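Local coordinates for protein Emp47p (form2) (Saccharomyces cerevisiae, PDB 2A6Z) that acts as a lectin-type cargo receptor in glycoprotein secretion and is required for exit of the related Emp46p from the endoplasmic reticulum, at residues K6-S12 with M216-V222; L59-F63 with Y163-D167; T64-T68 with R194-T198. All coordinates share one frame; numbering follows the deposited sequence.

Contact 1 of 3, residues K6-S12 with M216-V222; sequences KLSSDYS and MQFFNGV
Lys6, Leu7 and Phe218 contribute the three largest shares of the buried surface where the N-terminal segment 6-12 lies against strand 210-220 of the legume-lectin-like beta sandwich. The two backbones form a single bridge, Leu7 with Phe219, framed by Ser8 N donating to Phe218 O (2.8 Å) and Asn220 N donating to Lys6 O. On its other edge the strand pairs with strand 63-72, so the N-terminal segment follows the flank facing away from that neighbour.

The aliphatic part of Lys6 passes the carbonyl of Asn220, with CD 3.5 Å from Asn220 O, and a bend at chi3 carries the ammonium to the chain's end. There NZ makes its stronger bond to Gly1 O, with a weak, salt-bridged hydrogen bond to Val222 OXT beside it; a long flexible cation suits a carboxylate beyond the strand. Leu7 turns CG anti to its own N (chi1 -175°), which sets CD1 over one face of the Phe219 ring, 4.0 Å from the centroid.

Phe218 points inward to the sandwich, where its ring also meets Phe57 and Phe63. Tyr11 CB makes an off-centre CH-pi contact with this ring, and the Tyr11 ring presents its edge to the same aromatic with planes at 52°, while its hydroxyl bonds to Gly56 O. Serine suits position 12 because one oxygen can serve two partners: Ser12 OG donates to Ser8 O from above the carbonyl plane and accepts from Phe218 N at 2.9 Å, the N-H pointing almost straight at it (171°).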
loop_
_atom_site.group_PDB
_atom_site.type_symbol
_atom_site.label_atom_id
_atom_site.label_comp_id
_atom_site.label_asym_id
_atom_site.label_seq_id
_atom_site.Cartn_x
_atom_site.Cartn_y
_atom_site.Cartn_z
ATOM N N LYS A 6 16.647 -13.539 -3.516
ATOM C CA LYS A 6 16.057 -12.614 -4.490
ATOM C C LYS A 6 15.632 -11.271 -3.896
ATOM O O LYS A 6 15.104 -10.387 -4.553
ATOM C CB LYS A 6 14.827 -13.290 -5.159
ATOM C CG LYS A 6 15.220 -14.546 -5.970
ATOM C CD LYS A 6 14.094 -15.109 -6.791
ATOM C CE LYS A 6 13.014 -15.818 -6.002
ATOM N NZ LYS A 6 11.831 -16.187 -6.857
ATOM N N LEU A 7 15.885 -11.115 -2.594
ATOM C CA LEU A 7 15.523 -9.903 -1.901
ATOM C C LEU A 7 16.316 -8.729 -2.424
ATOM O O LEU A 7 17.530 -8.844 -2.660
ATOM C CB LEU A 7 15.819 -10.103 -0.422
ATOM C CG LEU A 7 15.414 -8.979 0.547
ATOM C CD1 LEU A 7 13.912 -8.896 0.709
ATOM C CD2 LEU A 7 16.062 -9.191 1.921
ATOM N N SER A 8 15.629 -7.609 -2.623
ATOM C CA SER A 8 16.256 -6.371 -3.019
ATOM C C SER A 8 16.320 -5.444 -1.834
ATOM O O SER A 8 15.300 -4.799 -1.504
ATOM C CB SER A 8 15.454 -5.682 -4.140
ATOM O OG SER A 8 15.999 -4.377 -4.303
ATOM N N SER A 9 17.481 -5.352 -1.205
ATOM C CA SER A 9 17.594 -4.510 -0.014
ATOM C C SER A 9 17.278 -3.081 -0.339
ATOM O O SER A 9 16.721 -2.391 0.532
ATOM C CB SER A 9 19.050 -4.707 0.432
ATOM O OG SER A 9 19.297 -3.763 1.422
ATOM N N ASP A 10 17.653 -2.614 -1.516
ATOM C CA ASP A 10 17.477 -1.219 -1.847
ATOM C C ASP A 10 16.038 -0.774 -1.807
ATOM O O ASP A 10 15.743 0.427 -1.557
ATOM C CB ASP A 10 18.013 -0.926 -3.274
ATOM C CG ASP A 10 19.538 -1.064 -3.306
ATOM O OD1 ASP A 10 20.216 -1.065 -2.264
ATOM O OD2 ASP A 10 19.999 -1.176 -4.434
ATOM N N TYR A 11 15.092 -1.708 -2.048
ATOM C CA TYR A 11 13.659 -1.365 -2.111
ATOM C C TYR A 11 12.878 -1.978 -0.979
ATOM O O TYR A 11 11.652 -2.059 -1.048
ATOM C CB TYR A 11 13.109 -1.741 -3.499
ATOM C CG TYR A 11 13.755 -0.922 -4.581
ATOM C CD1 TYR A 11 13.482 0.402 -4.776
ATOM C CD2 TYR A 11 14.757 -1.458 -5.379
ATOM C CE1 TYR A 11 14.069 1.168 -5.725
ATOM C CE2 TYR A 11 15.378 -0.691 -6.371
ATOM C CZ TYR A 11 15.029 0.614 -6.552
ATOM O OH TYR A 11 15.654 1.401 -7.506
ATOM N N SER A 12 13.547 -2.438 0.076
ATOM C CA SER A 12 12.946 -3.072 1.213
ATOM C C SER A 12 13.026 -2.199 2.462
ATOM O O SER A 12 13.843 -1.299 2.572
ATOM C CB SER A 12 13.530 -4.467 1.506
ATOM O OG SER A 12 13.330 -5.327 0.403
ATOM N N MET A 216 8.480 -4.248 5.048
ATOM C CA MET A 216 8.143 -4.390 3.637
ATOM C C MET A 216 9.339 -5.067 2.985
ATOM O O MET A 216 10.477 -4.696 3.231
ATOM C CB MET A 216 7.843 -3.022 2.993
ATOM C CG MET A 216 7.428 -3.025 1.515
ATOM S SD MET A 216 8.990 -2.828 0.603
ATOM C CE MET A 216 8.392 -2.957 -1.088
ATOM N N GLN A 217 9.075 -6.063 2.152
ATOM C CA GLN A 217 10.132 -6.727 1.449
ATOM C C GLN A 217 9.844 -6.682 -0.038
ATOM O O GLN A 217 8.725 -6.960 -0.493
ATOM C CB GLN A 217 10.316 -8.168 1.918
ATOM C CG GLN A 217 10.888 -8.046 3.344
ATOM C CD GLN A 217 11.363 -9.399 3.834
ATOM O OE1 GLN A 217 12.556 -9.564 4.142
ATOM N NE2 GLN A 217 10.440 -10.355 3.901
ATOM N N PHE A 218 10.862 -6.339 -0.812
ATOM C CA PHE A 218 10.810 -6.303 -2.259
ATOM C C PHE A 218 11.715 -7.388 -2.796
ATOM O O PHE A 218 12.870 -7.476 -2.332
ATOM C CB PHE A 218 11.272 -4.900 -2.727
ATOM C CG PHE A 218 10.957 -4.658 -4.190
ATOM C CD1 PHE A 218 9.805 -3.967 -4.538
ATOM C CD2 PHE A 218 11.759 -5.114 -5.201
ATOM C CE1 PHE A 218 9.473 -3.728 -5.862
ATOM C CE2 PHE A 218 11.451 -4.849 -6.548
ATOM C CZ PHE A 218 10.292 -4.159 -6.866
ATOM N N PHE A 219 11.235 -8.167 -3.740
ATOM C CA PHE A 219 12.043 -9.211 -4.395
ATOM C C PHE A 219 12.031 -9.013 -5.882
ATOM O O PHE A 219 11.021 -8.645 -6.494
ATOM C CB PHE A 219 11.511 -10.629 -4.083
ATOM C CG PHE A 219 11.355 -10.935 -2.611
ATOM C CD1 PHE A 219 12.303 -11.695 -1.949
ATOM C CD2 PHE A 219 10.262 -10.488 -1.884
ATOM C CE1 PHE A 219 12.209 -12.000 -0.586
ATOM C CE2 PHE A 219 10.170 -10.771 -0.532
ATOM C CZ PHE A 219 11.113 -11.528 0.171
ATOM N N ASN A 220 13.155 -9.357 -6.502
ATOM C CA ASN A 220 13.094 -9.669 -7.916
ATOM C C ASN A 220 12.392 -11.013 -8.107
ATOM O O ASN A 220 12.553 -11.968 -7.313
ATOM C CB ASN A 220 14.526 -9.582 -8.410
ATOM C CG ASN A 220 15.011 -8.143 -8.339
ATOM O OD1 ASN A 220 14.395 -7.169 -8.814
ATOM N ND2 ASN A 220 16.146 -7.843 -7.709
ATOM N N GLY A 221 11.634 -11.209 -9.118
ATOM C CA GLY A 221 10.923 -12.457 -9.403
ATOM C C GLY A 221 9.685 -12.558 -8.543
ATOM O O GLY A 221 9.294 -11.598 -7.839
ATOM N N VAL A 222 9.070 -13.739 -8.626
ATOM C CA VAL A 222 7.836 -14.083 -7.878
ATOM C C VAL A 222 7.950 -15.456 -7.208
ATOM O O VAL A 222 7.031 -15.786 -6.432
ATOM C CB VAL A 222 6.594 -14.041 -8.801
ATOM C CG1 VAL A 222 6.527 -12.673 -9.503
ATOM C CG2 VAL A 222 6.567 -15.195 -9.783
ATOM O OXT VAL A 222 8.938 -16.131 -7.508
#

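Contact 2 of 3, residues L59-F63 with Y163-D167; sequences LKDSF and YDLED
Phe63 and Tyr163 form an antiparallel hydrogen-bonded pair, with Phe63 N donating to Tyr163 O in the carbonyl plane and Tyr163 N donating to Phe63 O at 2.9 Å, almost in line with the carbonyl bond. This pair joins the start of strand 63-72 to the end of strand 153-164 in one sheet of the lectin sandwich, just before the chain turns away at Leu165 and Glu166.

Both aromatic side chains lie on the same side of the sheet. Phe63 has CG between its backbone N and carbonyl carbon (chi1 69°), a rotamer that brings CE2 to 3.6 Å from Tyr163 CB, where the two side chains pass at a slant. Large flat groups suit this place: Phe63 stacks on Phe86, and Tyr163 meets Phe188 edge-to-face while its hydroxyl accepts from Phe188 N.

Beyond the pair, Ser62 reaches into the turn, where a short hydroxyl can accept and donate at once. Its OG accepts from Leu165 N (2.8 Å) and donates to Glu166 OE1 (2.6 Å), which it meets from above the carboxylate plane. A bend at chi2 (74°) folds the Glu166 chain back to this hydroxyl. Leu165 lays CD2 beside the same serine, 3.5 Å from Ser62 N. The turn has its own brace, an Asx turn in which Asp164 OD1 accepts from Glu166 N.

A water accepts from Ser62 N and lies within reach of both Asp61 OD2 and Glu166 OE2, 2.6 Å from the latter. Those two carboxylate oxygens are 4.9 Å apart, close enough that their like charges probably raise the proton affinity of one or both, while the bond from the Ser62 hydroxyl to OE1 would probably steady the Glu166 carboxylate.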
loop_
_atom_site.group_PDB
_atom_site.type_symbol
_atom_site.label_atom_id
_atom_site.label_comp_id
_atom_site.label_asym_id
_atom_site.label_seq_id
_atom_site.Cartn_x
_atom_site.Cartn_y
_atom_site.Cartn_z
ATOM N N LEU A 59 11.202 -0.414 -13.657
ATOM C CA LEU A 59 10.491 -1.658 -13.935
ATOM C C LEU A 59 10.984 -2.251 -15.259
ATOM O O LEU A 59 10.672 -1.741 -16.347
ATOM C CB LEU A 59 8.997 -1.413 -13.945
ATOM C CG LEU A 59 8.181 -2.661 -14.365
ATOM C CD1 LEU A 59 8.317 -3.795 -13.352
ATOM C CD2 LEU A 59 6.715 -2.289 -14.567
ATOM N N LYS A 60 11.655 -3.385 -15.192
ATOM C CA LYS A 60 12.158 -4.106 -16.357
ATOM C C LYS A 60 11.815 -5.594 -16.336
ATOM O O LYS A 60 11.897 -6.242 -17.392
ATOM C CB LYS A 60 13.682 -3.962 -16.465
ATOM C CG LYS A 60 14.152 -2.506 -16.617
ATOM C CD LYS A 60 13.801 -1.981 -18.001
ATOM C CE LYS A 60 14.402 -0.614 -18.209
ATOM N NZ LYS A 60 13.612 0.186 -19.164
ATOM N N ASP A 61 11.487 -6.133 -15.164
ATOM C CA ASP A 61 11.342 -7.570 -14.991
ATOM C C ASP A 61 10.391 -7.823 -13.794
ATOM O O ASP A 61 10.026 -6.887 -13.087
ATOM C CB ASP A 61 12.712 -8.216 -14.693
ATOM C CG ASP A 61 13.723 -8.207 -15.821
ATOM O OD1 ASP A 61 14.676 -7.394 -15.857
ATOM O OD2 ASP A 61 13.487 -9.044 -16.710
ATOM N N SER A 62 10.050 -9.081 -13.629
ATOM C CA SER A 62 9.086 -9.482 -12.598
ATOM C C SER A 62 9.541 -9.059 -11.220
ATOM O O SER A 62 10.740 -8.965 -10.906
ATOM C CB SER A 62 8.947 -11.001 -12.656
ATOM O OG SER A 62 8.528 -11.363 -13.956
ATOM N N PHE A 63 8.538 -8.872 -10.315
ATOM C CA PHE A 63 8.881 -8.460 -8.954
ATOM C C PHE A 63 7.750 -8.878 -8.015
ATOM O O PHE A 63 6.655 -9.185 -8.406
ATOM C CB PHE A 63 9.103 -6.918 -8.882
ATOM C CG PHE A 63 7.864 -6.092 -9.080
ATOM C CD1 PHE A 63 7.100 -5.686 -7.978
ATOM C CD2 PHE A 63 7.457 -5.731 -10.338
ATOM C CE1 PHE A 63 5.962 -4.966 -8.162
ATOM C CE2 PHE A 63 6.284 -4.991 -10.538
ATOM C CZ PHE A 63 5.520 -4.626 -9.447
ATOM N N TYR A 163 4.071 -9.513 -9.781
ATOM C CA TYR A 163 3.862 -9.159 -11.170
ATOM C C TYR A 163 4.847 -10.011 -12.001
ATOM O O TYR A 163 6.067 -9.856 -11.855
ATOM C CB TYR A 163 4.093 -7.659 -11.409
ATOM C CG TYR A 163 3.770 -7.250 -12.828
ATOM C CD1 TYR A 163 2.487 -7.397 -13.365
ATOM C CD2 TYR A 163 4.746 -6.703 -13.660
ATOM C CE1 TYR A 163 2.165 -7.035 -14.659
ATOM C CE2 TYR A 163 4.424 -6.324 -14.950
ATOM C CZ TYR A 163 3.169 -6.496 -15.470
ATOM O OH TYR A 163 2.814 -6.099 -16.732
ATOM N N ASP A 164 4.278 -10.930 -12.762
ATOM C CA ASP A 164 5.048 -12.001 -13.368
ATOM C C ASP A 164 5.037 -11.907 -14.884
ATOM O O ASP A 164 4.090 -12.343 -15.571
ATOM C CB ASP A 164 4.485 -13.377 -12.921
ATOM C CG ASP A 164 5.427 -14.526 -13.294
ATOM O OD1 ASP A 164 6.434 -14.272 -13.994
ATOM O OD2 ASP A 164 5.128 -15.645 -12.869
ATOM N N LEU A 165 6.120 -11.337 -15.437
ATOM C CA LEU A 165 6.266 -11.243 -16.875
ATOM C C LEU A 165 6.500 -12.599 -17.512
ATOM O O LEU A 165 6.326 -12.684 -18.722
ATOM C CB LEU A 165 7.493 -10.360 -17.244
ATOM C CG LEU A 165 7.341 -8.844 -17.124
ATOM C CD1 LEU A 165 6.146 -8.303 -17.955
ATOM C CD2 LEU A 165 7.255 -8.401 -15.699
ATOM N N GLU A 166 6.857 -13.594 -16.705
ATOM C CA GLU A 166 7.095 -14.948 -17.221
ATOM C C GLU A 166 5.819 -15.800 -17.075
ATOM O O GLU A 166 5.895 -17.023 -17.318
ATOM C CB GLU A 166 8.238 -15.603 -16.431
ATOM C CG GLU A 166 9.598 -15.042 -16.762
ATOM C CD GLU A 166 9.837 -13.656 -16.170
ATOM O OE1 GLU A 166 9.704 -13.525 -14.914
ATOM O OE2 GLU A 166 10.223 -12.724 -16.922
ATOM N N ASP A 167 4.673 -15.172 -16.756
ATOM C CA ASP A 167 3.370 -15.858 -16.764
ATOM C C ASP A 167 2.347 -14.945 -17.440
ATOM O O ASP A 167 1.244 -14.755 -16.940
ATOM C CB ASP A 167 3.020 -16.245 -15.306
ATOM C CG ASP A 167 1.901 -17.282 -15.206
ATOM O OD1 ASP A 167 1.402 -17.781 -16.242
ATOM O OD2 ASP A 167 1.526 -17.594 -14.047
HETATM O O HOH W 1 11.065 -10.507 -15.961
#

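Contact 3 of 3, residues T64-T68 with R194-T198; sequences TMEWT and RIGVT
In the core of the lectin beta sandwich, Trp67 and Met65 of strand 63-72 meet Ile195, Gly196 and Val197 of strand 192-200. The strands belong to different sheets, run nearly parallel with the axes of the two short segments 10.2 Å apart and 18° between directions, and share no hydrogen bond. Contact therefore rests on four inward-pointing side chains, Met65 and Trp67 from one sheet and Ile195 and Val197 from the other, and on the carbonyl of Gly196.

Trp67 is the broad element. The Trp67 indole spans the gap and brings its six-membered ring to strand 192-200, where Val197 CB sits over one face, 4.1 Å from the centroid and 22° off the normal. The ring's other neighbours here approach at a slant: Gly196 O lies 3.7 Å from CZ2, and Ile195 CG2 stands 4.2 Å from the same carbon. Met65, an unbranched and pliable side chain, bends at chi3 and, in one of its two conformers, lays SD 4.2 Å from Ile195 CG1, the two side chains passing obliquely.

Phe84 and Phe86 of strand 81-88 and Met216 and Phe218 of strand 210-220 continue the apolar filling around them. Branched Val197 suits the flat indole: its CG1, set between backbone N and carbonyl carbon (chi1 59°), comes to 3.5 Å from Trp67 CZ3.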
loop_
_atom_site.group_PDB
_atom_site.type_symbol
_atom_site.label_atom_id
_atom_site.label_comp_id
_atom_site.label_asym_id
_atom_site.label_seq_id
_atom_site.Cartn_x
_atom_site.Cartn_y
_atom_site.Cartn_z
ATOM N N THR A 64 8.116 -8.781 -6.715
ATOM C CA THR A 64 7.206 -9.039 -5.619
ATOM C C THR A 64 7.368 -7.897 -4.603
ATOM O O THR A 64 8.509 -7.485 -4.287
ATOM C CB THR A 64 7.574 -10.317 -4.898
ATOM O OG1 THR A 64 7.519 -11.407 -5.817
ATOM C CG2 THR A 64 6.645 -10.648 -3.750
ATOM N N MET A 65 6.253 -7.417 -4.055
ATOM C CA MET A 65 6.230 -6.511 -2.924
ATOM C C MET A 65 5.403 -7.152 -1.817
ATOM O O MET A 65 4.223 -7.473 -2.056
ATOM C CB MET A 65 5.615 -5.202 -3.306
ATOM C CG MET A 65 6.144 -4.314 -4.394
ATOM S SD MET A 65 5.289 -2.844 -5.036
ATOM C CE MET A 65 3.746 -3.593 -5.571
ATOM N N GLU A 66 5.957 -7.301 -0.610
ATOM C CA GLU A 66 5.227 -7.842 0.533
ATOM C C GLU A 66 5.169 -6.793 1.607
ATOM O O GLU A 66 6.217 -6.385 2.160
ATOM C CB GLU A 66 5.905 -9.095 1.070
ATOM C CG GLU A 66 5.944 -10.247 0.108
ATOM C CD GLU A 66 6.615 -11.492 0.530
ATOM O OE1 GLU A 66 7.171 -11.529 1.658
ATOM O OE2 GLU A 66 6.597 -12.474 -0.236
ATOM N N TRP A 67 3.966 -6.370 1.960
ATOM C CA TRP A 67 3.743 -5.372 3.047
ATOM C C TRP A 67 3.176 -6.075 4.245
ATOM O O TRP A 67 2.169 -6.787 4.138
ATOM C CB TRP A 67 2.743 -4.327 2.546
ATOM C CG TRP A 67 3.226 -3.333 1.575
ATOM C CD1 TRP A 67 3.058 -3.318 0.230
ATOM C CD2 TRP A 67 3.979 -2.123 1.881
ATOM N NE1 TRP A 67 3.657 -2.199 -0.327
ATOM C CE2 TRP A 67 4.204 -1.457 0.674
ATOM C CE3 TRP A 67 4.434 -1.581 3.105
ATOM C CZ2 TRP A 67 4.903 -0.230 0.616
ATOM C CZ3 TRP A 67 5.130 -0.364 3.005
ATOM C CH2 TRP A 67 5.347 0.263 1.791
ATOM N N THR A 68 3.767 -5.806 5.411
ATOM C CA THR A 68 3.268 -6.341 6.670
ATOM C C THR A 68 2.729 -5.129 7.491
ATOM O O THR A 68 3.509 -4.234 7.835
ATOM C CB THR A 68 4.393 -7.054 7.438
ATOM O OG1 THR A 68 4.926 -8.106 6.647
ATOM C CG2 THR A 68 3.846 -7.668 8.714
ATOM N N ARG A 194 7.302 4.654 -8.202
ATOM C CA ARG A 194 7.338 5.024 -6.804
ATOM C C ARG A 194 6.505 4.019 -6.006
ATOM O O ARG A 194 5.423 3.644 -6.421
ATOM C CB ARG A 194 6.809 6.452 -6.595
ATOM C CG ARG A 194 7.381 7.478 -7.539
ATOM C CD ARG A 194 8.896 7.474 -7.668
ATOM N NE ARG A 194 9.572 7.644 -6.386
ATOM C CZ ARG A 194 10.719 8.298 -6.259
ATOM N NH1 ARG A 194 11.360 8.859 -7.261
ATOM N NH2 ARG A 194 11.242 8.381 -5.036
ATOM N N ILE A 195 7.056 3.593 -4.859
ATOM C CA ILE A 195 6.515 2.538 -4.013
ATOM C C ILE A 195 6.383 3.113 -2.632
ATOM O O ILE A 195 7.351 3.687 -2.082
ATOM C CB ILE A 195 7.481 1.320 -4.025
ATOM C CG1 ILE A 195 7.516 0.687 -5.415
ATOM C CG2 ILE A 195 7.113 0.333 -2.929
ATOM C CD1 ILE A 195 8.731 -0.203 -5.618
ATOM N N GLY A 196 5.183 2.989 -2.051
ATOM C CA GLY A 196 4.972 3.548 -0.726
ATOM C C GLY A 196 3.587 3.197 -0.233
ATOM O O GLY A 196 2.822 2.484 -0.874
ATOM N N VAL A 197 3.301 3.709 0.933
ATOM C CA VAL A 197 2.050 3.452 1.649
ATOM C C VAL A 197 1.612 4.747 2.324
ATOM O O VAL A 197 2.432 5.516 2.822
ATOM C CB VAL A 197 2.170 2.280 2.637
ATOM C CG1 VAL A 197 3.264 2.564 3.690
ATOM C CG2 VAL A 197 0.850 1.946 3.298
ATOM N N THR A 198 0.296 4.996 2.291
ATOM C CA THR A 198 -0.253 6.221 2.850
ATOM C C THR A 198 -1.530 5.830 3.582
ATOM O O THR A 198 -2.207 4.843 3.261
ATOM C CB THR A 198 -0.550 7.263 1.757
ATOM O OG1 THR A 198 -1.562 6.794 0.876
ATOM C CG2 THR A 198 0.686 7.573 0.937
#

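How the contacts relate
Strand 63-72 ties the three contacts together. It lies between strands 210-220 and 153-164 in one sheet: contact 1 adjoins one of its edges through strand 210-220, contact 2 pairs its first residue, Phe63, with strand 153-164, and contact 3 crosses from it to the opposing sheet. Contacts 1 and 2, centres about 13 Å apart, meet where Gly221 N probably bonds to Ser62 O (3.0 Å). Contacts 1 and 3 have centres about 10 Å apart and join through Gln217 O and Glu66 N at 2.8 Å. Contacts 2 and 3, about 16 Å between centres, simply adjoin at Phe63 and Thr64. Contact 3 lies nearest the chain's centre; contact 1 takes in the C-terminus and the N-terminal segment, contact 2 a turn, both farther out.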